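Local coordinates for M32 carboxypeptidase (Pyrococcus furiosus, PDB 1KA2), which removes amino acids one after another from the C-terminus of peptides with broad specificity, as a cobalt-dependent metallocarboxypeptidase that works as a homodimer, at the interface of chains A and B. Coordinates in Å, arbitrary orientation; residue numbers count along the deposited sequence, not the author numbering. Chains: chain A/B, M32 carboxypeptidase.

The interface of chains A and B. Residues chain A 25, 29, 244, 248, 250; chain B 33, 38, 46.
A:Arg250 meets B:Asp33 end-on, its guanidinium and the carboxylate nearly coplanar, 28° apart. A:Arg250 NH1 gives an almost straight hydrogen bond to B:Asp33 OD2 at 2.8 Å, and A:Arg250 NH2 reaches the syn lone pair of B:Asp33 OD1. Together they form a two-pronged salt bridge between the subunits. Nearby, B:Arg46 NE donates to A:His25 NE2 at 2.7 Å; the donor lies in the imidazole plane, while ring and guanidinium planes are turned 55° apart. The chain of B:Arg46 is bent about CB-CG and CG-CD, which brings NE to the histidine and turns both terminal nitrogens back to its own B:Asp33. B:Arg46 NH1 bonds the anti lone pair of B:Asp33 OD1 at 2.9 Å, and NH2 reaches the same oxygen by a more bent bond tilted from the carboxylate plane. This oxygen thus accepts from three N-H groups of two arginines. The carboxylate charge probably offsets the closeness of the two guanidinium groups. B:Arg46 NH2 also comes 3.4 Å from A:Phe244 CD1 and lies farther from A:Asp248 OD2, in a looser salt bridge.

Behind this shell, A:Asp248 grips A:Arg250 side-on, A:Asp248 OD1 taking A:Arg250 NE at 2.9 Å and OD2 taking NH2, which fixes the guanidinium's rotation. The A:Phe244 rim lies over one guanidinium face, and A:Val29 CG2 covers a face of the phenyl ring. A:His25 ND1 donates to A:Phe244 O, the backbone carbonyl, at 2.6 Å, consistent with a proton on ND1 that would leave NE2 as acceptor. A leucine in place of A:Arg250 would probably leave B:Asp33 without its partner across the interface and A:Asp248 without its same-chain mate. Repeated by the two-fold, this network joins helix 8-36 and strand 248-253 (DXRXT motif) of one subunit to helices 8-36 and 43-61 of the other in the homodimer, its centre about 15 Å from A:Glu270, the HEXXH active-site glutamate.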
# COMPACT_ATOMS: atom_id res chain seq x y z
N HIS A 25 2.99 -1.20 -10.58
CA HIS A 25 3.48 -1.52 -9.25
C HIS A 25 2.52 -0.83 -8.29
O HIS A 25 2.00 -1.42 -7.35
CB HIS A 25 4.87 -0.93 -9.06
CG HIS A 25 5.41 -1.11 -7.68
ND1 HIS A 25 5.92 -2.31 -7.24
CD2 HIS A 25 5.53 -0.24 -6.65
CE1 HIS A 25 6.33 -2.18 -5.98
NE2 HIS A 25 6.10 -0.93 -5.61
N VAL A 29 -0.19 -2.37 -5.29
CA VAL A 29 -0.13 -1.95 -3.90
C VAL A 29 -1.49 -1.41 -3.47
O VAL A 29 -1.96 -1.70 -2.38
CB VAL A 29 0.96 -0.89 -3.69
CG1 VAL A 29 0.94 -0.39 -2.26
CG2 VAL A 29 2.32 -1.52 -3.99
N PHE A 244 4.21 -7.27 -6.32
CA PHE A 244 4.58 -5.86 -6.35
C PHE A 244 5.90 -5.86 -7.14
O PHE A 244 6.28 -4.87 -7.76
CB PHE A 244 4.81 -5.32 -4.93
CG PHE A 244 3.55 -5.18 -4.10
CD1 PHE A 244 3.62 -4.67 -2.81
CD2 PHE A 244 2.31 -5.57 -4.60
CE1 PHE A 244 2.48 -4.56 -2.01
CE2 PHE A 244 1.14 -5.45 -3.80
CZ PHE A 244 1.24 -4.94 -2.51
N ASP A 248 9.07 -9.03 -4.06
CA ASP A 248 7.99 -8.61 -3.18
C ASP A 248 6.68 -9.22 -3.67
O ASP A 248 5.99 -8.62 -4.48
CB ASP A 248 7.87 -7.08 -3.17
CG ASP A 248 6.97 -6.56 -2.06
OD1 ASP A 248 6.31 -7.38 -1.39
OD2 ASP A 248 6.91 -5.33 -1.85
N ARG A 250 3.04 -11.11 -2.41
CA ARG A 250 2.18 -11.31 -1.26
C ARG A 250 0.92 -12.13 -1.50
O ARG A 250 0.30 -12.05 -2.55
CB ARG A 250 1.80 -9.94 -0.71
CG ARG A 250 3.02 -9.03 -0.56
CD ARG A 250 2.70 -7.70 0.12
NE ARG A 250 3.85 -6.80 0.05
CZ ARG A 250 3.85 -5.55 0.50
NH1 ARG A 250 2.76 -5.02 1.07
NH2 ARG A 250 4.96 -4.82 0.39
N ASP B 33 3.54 1.91 2.98
CA ASP B 33 3.75 0.46 2.92
C ASP B 33 5.23 0.13 3.04
O ASP B 33 5.61 -0.85 3.69
CB ASP B 33 3.17 -0.11 1.61
CG ASP B 33 3.49 -1.57 1.43
OD1 ASP B 33 4.47 -1.88 0.72
OD2 ASP B 33 2.79 -2.40 2.04
N MET B 38 6.29 -3.75 3.71
CA MET B 38 7.23 -4.26 2.71
C MET B 38 8.33 -5.21 3.14
O MET B 38 9.09 -4.94 4.07
CB MET B 38 7.87 -3.08 1.96
CG MET B 38 8.60 -3.49 0.68
SD MET B 38 9.58 -2.18 -0.07
CE MET B 38 10.90 -2.01 1.17
N ARG B 46 10.48 -1.04 -5.19
CA ARG B 46 9.66 0.02 -4.64
C ARG B 46 10.30 1.36 -5.02
O ARG B 46 9.61 2.26 -5.51
CB ARG B 46 9.58 -0.11 -3.11
CG ARG B 46 8.77 1.00 -2.39
CD ARG B 46 7.38 1.20 -3.00
NE ARG B 46 6.68 -0.07 -3.08
CZ ARG B 46 6.04 -0.65 -2.07
NH1 ARG B 46 5.98 -0.06 -0.88
NH2 ARG B 46 5.49 -1.85 -2.24